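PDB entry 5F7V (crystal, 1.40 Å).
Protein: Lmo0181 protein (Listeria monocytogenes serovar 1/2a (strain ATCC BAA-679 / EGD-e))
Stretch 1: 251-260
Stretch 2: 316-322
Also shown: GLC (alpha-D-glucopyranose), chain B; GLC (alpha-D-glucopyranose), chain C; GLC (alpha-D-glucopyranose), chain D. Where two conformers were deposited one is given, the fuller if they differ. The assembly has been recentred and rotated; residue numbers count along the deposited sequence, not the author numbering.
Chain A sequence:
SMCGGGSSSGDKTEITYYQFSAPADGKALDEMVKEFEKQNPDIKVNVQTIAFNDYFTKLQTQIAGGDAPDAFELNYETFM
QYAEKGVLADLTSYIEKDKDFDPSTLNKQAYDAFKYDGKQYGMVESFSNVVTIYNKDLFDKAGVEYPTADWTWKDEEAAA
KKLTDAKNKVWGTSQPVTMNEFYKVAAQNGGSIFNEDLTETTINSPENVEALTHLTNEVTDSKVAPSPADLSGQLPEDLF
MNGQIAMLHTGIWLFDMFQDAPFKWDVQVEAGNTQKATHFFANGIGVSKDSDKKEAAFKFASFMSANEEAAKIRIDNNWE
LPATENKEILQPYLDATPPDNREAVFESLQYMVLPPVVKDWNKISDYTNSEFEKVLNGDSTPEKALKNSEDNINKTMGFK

Stretch 1 (251-260) GIWLFDMFQD
Stretch 2 316-322: DNNWELP

No direct hydrogen bond joins the two stretches; four waters carry the polar link, although about 351 Å² of surface is buried between them. The register is set by two CA pairs, W253 CA to E320 CA at 5.3 Å and D256 CA to N318 CA at 6.1 Å, so the sequence numbers rise in opposite senses along the contact.

Stretch 1 leaves G251 (phi/psi -84/162) and enters a 3-10 segment, I252 (-65/-15), W253 (-66/-9) and L254 (-100/2), with L254 N to G251 O at 3.0 Å and F255 N to I252 O at 3.1 Å. A weakly bonded helix follows at about 255-258 (F255 -60/-38, D256 -62/-47, M257 -52/-43, F258 -86/-2), with F258 N to L254 O at 3.1 Å; Q259 is -56/-35. In stretch 2, N317 (-97/6) is the first residue to leave the preceding helix. N318 (57/28) and E320 (59/-148) both take positive phi, bracketing W319 (-88/79), and a weak bond runs from E320 N to N318 O at 3.0 Å. L321 (-125/142) is extended.

Two carbonyl oxygens, I252 O and N318 O, lie 4.0 Å apart. Both are acceptors and cannot bond to each other; water 1 donates to I252 O (2.9 Å) and N318 O (2.7 Å). Water 2 donates to the same I252 O (3.3 Å) and N318 O (2.9 Å) while accepting from D256 N (2.9 Å). D256 (chi1 t, chi2 77°) brings OD1 to 3.9 Å from N317 O, again two acceptors; water 3 accepts from N318 ND2 (2.8 Å) and donates to D256 OD1 (2.5 Å) and, weakly, N317 O (3.2 Å). Water 4 also accepts from N318 ND2 (3.1 Å) and donates to Q259 OE1 (2.8 Å).

N318 (chi1 m, chi2 -60°) points toward stretch 1, its CB 4.4 Å from F255 CB. The F255 ring (chi1 m, chi2 5°) leads away. Q259 (m, m) folds back so that NE2 donates to F255 O at 3.0 Å.

At the other end, I252 (p, t) sets CD1 4.1 Å from the backbone atom E320 CA and in apolar contact with L321 CG (L321 m, t) at 4.2 Å. W253 (chi1 p, chi2 91°) places CB 3.5 Å from E320 OE2. E320 (m, t, chi3 -5°) accepts at OE2 from chain B glucose O2, 2.6 Å away. Chain D glucose C3 and chain B glucose O5, the latter 3.3 Å from W253 CZ2, lie over one face of the W253 ring, whose NE1 donates to chain C glucose O5 at 3.1 Å; W253 and E320 thus touch each other directly and both contact chain B glucose.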

# COMPACT_ATOMS: atom_id res chain seq x y z
N GLY A 251 3.80 0.14 -5.89
CA GLY A 251 3.11 -1.10 -5.59
C GLY A 251 2.66 -1.92 -6.77
O GLY A 251 2.47 -1.46 -7.89
N ILE A 252 2.39 -3.18 -6.44
CA ILE A 252 1.86 -4.13 -7.43
C ILE A 252 0.47 -3.73 -7.91
O ILE A 252 -0.04 -4.26 -8.89
CB ILE A 252 1.86 -5.60 -6.92
CG1 ILE A 252 0.88 -5.83 -5.76
CG2 ILE A 252 3.28 -6.00 -6.55
CD1 ILE A 252 0.83 -7.25 -5.26
N TRP A 253 -0.18 -2.82 -7.17
CA TRP A 253 -1.46 -2.24 -7.59
C TRP A 253 -1.37 -1.40 -8.84
O TRP A 253 -2.41 -1.03 -9.37
CB TRP A 253 -2.12 -1.41 -6.46
CG TRP A 253 -1.23 -0.39 -5.86
CD1 TRP A 253 -1.09 0.92 -6.25
CD2 TRP A 253 -0.39 -0.56 -4.72
NE1 TRP A 253 -0.18 1.55 -5.46
CE2 TRP A 253 0.25 0.67 -4.49
CE3 TRP A 253 -0.12 -1.63 -3.84
CZ2 TRP A 253 1.18 0.86 -3.45
CZ3 TRP A 253 0.77 -1.43 -2.80
CH2 TRP A 253 1.42 -0.22 -2.61
N LEU A 254 -0.16 -1.12 -9.33
CA LEU A 254 -0.01 -0.42 -10.61
C LEU A 254 0.31 -1.36 -11.77
O LEU A 254 0.49 -0.88 -12.88
CB LEU A 254 1.04 0.69 -10.52
CG LEU A 254 0.57 1.83 -9.61
CD1 LEU A 254 1.63 2.94 -9.61
CD2 LEU A 254 -0.81 2.39 -9.92
N PHE A 255 0.38 -2.66 -11.55
CA PHE A 255 0.64 -3.55 -12.67
C PHE A 255 -0.45 -3.43 -13.74
O PHE A 255 -0.11 -3.45 -14.92
CB PHE A 255 0.66 -5.01 -12.21
CG PHE A 255 1.92 -5.44 -11.51
CD1 PHE A 255 2.97 -4.57 -11.18
CD2 PHE A 255 2.02 -6.77 -11.08
CE1 PHE A 255 4.08 -5.03 -10.49
CE2 PHE A 255 3.12 -7.23 -10.42
CZ PHE A 255 4.14 -6.34 -10.11
N ASP A 256 -1.73 -3.27 -13.38
CA ASP A 256 -2.76 -3.11 -14.40
C ASP A 256 -2.52 -1.83 -15.23
O ASP A 256 -2.57 -1.92 -16.46
CB ASP A 256 -4.17 -3.08 -13.77
CG ASP A 256 -5.26 -2.96 -14.81
OD1 ASP A 256 -5.54 -3.99 -15.45
OD2 ASP A 256 -5.79 -1.84 -15.03
N MET A 257 -2.24 -0.69 -14.60
CA MET A 257 -1.94 0.56 -15.31
C MET A 257 -0.85 0.35 -16.35
O MET A 257 -0.93 0.85 -17.48
CB MET A 257 -1.46 1.61 -14.29
CG MET A 257 -1.15 3.00 -14.82
SD MET A 257 -0.91 4.10 -13.41
CE MET A 257 -2.57 4.37 -12.82
N PHE A 258 0.17 -0.39 -15.96
CA PHE A 258 1.39 -0.50 -16.74
C PHE A 258 1.31 -1.56 -17.81
O PHE A 258 2.24 -1.69 -18.59
CB PHE A 258 2.60 -0.72 -15.84
CG PHE A 258 2.93 0.44 -14.92
CD1 PHE A 258 2.50 1.75 -15.13
CD2 PHE A 258 3.70 0.20 -13.82
CE1 PHE A 258 2.83 2.78 -14.26
CE2 PHE A 258 4.02 1.23 -12.92
CZ PHE A 258 3.59 2.52 -13.14
N GLN A 259 0.21 -2.31 -17.93
CA GLN A 259 0.12 -3.33 -18.98
C GLN A 259 0.36 -2.72 -20.35
O GLN A 259 0.93 -3.38 -21.21
CB GLN A 259 -1.23 -4.07 -18.98
CG GLN A 259 -1.50 -4.86 -17.70
CD GLN A 259 -0.51 -5.99 -17.51
OE1 GLN A 259 -0.52 -6.94 -18.27
NE2 GLN A 259 0.37 -5.88 -16.54
N ASP A 260 -0.09 -1.50 -20.59
CA ASP A 260 0.09 -0.89 -21.91
C ASP A 260 1.16 0.19 -21.88
O ASP A 260 1.19 1.06 -22.76
CB ASP A 260 -1.22 -0.39 -22.51
CG ASP A 260 -1.89 0.67 -21.70
OD1 ASP A 260 -1.36 1.10 -20.65
OD2 ASP A 260 -3.01 1.10 -22.09
N ASP A 316 -7.18 -12.60 -12.30
CA ASP A 316 -7.22 -12.28 -13.73
C ASP A 316 -6.92 -10.83 -14.06
O ASP A 316 -6.36 -10.53 -15.12
CB ASP A 316 -8.59 -12.63 -14.33
CG ASP A 316 -8.56 -12.59 -15.83
OD1 ASP A 316 -7.70 -13.28 -16.44
OD2 ASP A 316 -9.38 -11.84 -16.39
N ASN A 317 -7.28 -9.94 -13.15
CA ASN A 317 -7.08 -8.51 -13.32
C ASN A 317 -5.82 -7.93 -12.68
O ASN A 317 -5.65 -6.71 -12.69
CB ASN A 317 -8.35 -7.79 -12.85
CG ASN A 317 -9.49 -8.01 -13.82
OD1 ASN A 317 -9.52 -7.42 -14.92
ND2 ASN A 317 -10.37 -8.94 -13.51
N ASN A 318 -4.95 -8.78 -12.12
CA ASN A 318 -3.73 -8.37 -11.44
C ASN A 318 -4.02 -7.41 -10.30
O ASN A 318 -3.16 -6.59 -9.97
CB ASN A 318 -2.75 -7.71 -12.40
CG ASN A 318 -2.29 -8.64 -13.50
OD1 ASN A 318 -1.71 -9.69 -13.23
ND2 ASN A 318 -2.53 -8.24 -14.74
N TRP A 319 -5.20 -7.51 -9.68
CA TRP A 319 -5.65 -6.50 -8.72
C TRP A 319 -5.17 -6.85 -7.33
O TRP A 319 -5.88 -7.41 -6.51
CB TRP A 319 -7.16 -6.32 -8.83
CG TRP A 319 -7.70 -5.32 -7.86
CD1 TRP A 319 -7.03 -4.31 -7.23
CD2 TRP A 319 -9.05 -5.27 -7.39
NE1 TRP A 319 -7.89 -3.64 -6.42
CE2 TRP A 319 -9.14 -4.21 -6.48
CE3 TRP A 319 -10.19 -6.03 -7.65
CZ2 TRP A 319 -10.34 -3.91 -5.82
CZ3 TRP A 319 -11.37 -5.70 -7.00
CH2 TRP A 319 -11.43 -4.65 -6.10
N GLU A 320 -3.90 -6.54 -7.08
CA GLU A 320 -3.21 -6.95 -5.83
C GLU A 320 -3.27 -8.47 -5.76
O GLU A 320 -3.22 -9.12 -6.81
CB GLU A 320 -3.75 -6.24 -4.60
CG GLU A 320 -3.64 -4.72 -4.75
CD GLU A 320 -3.91 -3.94 -3.49
OE1 GLU A 320 -4.30 -4.55 -2.44
OE2 GLU A 320 -3.75 -2.70 -3.60
N LEU A 321 -3.33 -9.07 -4.58
CA LEU A 321 -3.42 -10.51 -4.38
C LEU A 321 -4.63 -10.79 -3.53
O LEU A 321 -4.91 -10.05 -2.60
CB LEU A 321 -2.13 -11.05 -3.73
CG LEU A 321 -0.86 -10.98 -4.58
CD1 LEU A 321 0.34 -11.31 -3.71
CD2 LEU A 321 -0.94 -11.90 -5.77
N PRO A 322 -5.35 -11.87 -3.82
CA PRO A 322 -6.45 -12.31 -2.97
C PRO A 322 -5.94 -12.83 -1.64
O PRO A 322 -4.79 -13.20 -1.49
CB PRO A 322 -7.11 -13.39 -3.80
CG PRO A 322 -5.95 -14.00 -4.52
CD PRO A 322 -5.02 -12.88 -4.85
C1 GLC B . -2.33 0.58 -1.81
C2 GLC B . -2.91 -0.54 -0.98
C3 GLC B . -3.25 -0.04 0.41
C4 GLC B . -2.06 0.67 1.04
C5 GLC B . -1.58 1.79 0.12
C6 GLC B . -0.31 2.47 0.62
O2 GLC B . -4.07 -1.06 -1.65
O3 GLC B . -3.59 -1.17 1.21
O4 GLC B . -2.50 1.28 2.25
O5 GLC B . -1.24 1.22 -1.17
O6 GLC B . 0.08 3.34 -0.46
C1 GLC C . 2.01 4.91 -4.74
C2 GLC C . 2.65 6.00 -5.58
C3 GLC C . 1.69 7.11 -5.92
C4 GLC C . 0.38 6.56 -6.46
C5 GLC C . -0.19 5.53 -5.52
C6 GLC C . -1.37 4.87 -6.21
O2 GLC C . 3.83 6.52 -4.95
O3 GLC C . 2.22 8.12 -6.76
O4 GLC C . -0.54 7.61 -6.72
O5 GLC C . 0.76 4.48 -5.32
O6 GLC C . -2.01 3.86 -5.42
C1 GLC D . -2.95 4.39 -4.48
C2 GLC D . -2.81 3.59 -3.20
C3 GLC D . -3.27 2.16 -3.37
C4 GLC D . -4.69 2.17 -3.89
C5 GLC D . -4.70 2.91 -5.23
C6 GLC D . -6.07 2.92 -5.89
O2 GLC D . -1.45 3.64 -2.77
O3 GLC D . -3.34 1.52 -2.10
O4 GLC D . -5.21 0.84 -4.00
O5 GLC D . -4.26 4.25 -5.00
O6 GLC D . -6.92 3.77 -5.12
O HOH W 1 -0.73 -7.06 -8.83
O HOH W 2 -2.69 -3.82 -10.74
O HOH W 3 -4.25 -6.16 -15.48
O HOH W 4 -0.78 -9.44 -16.94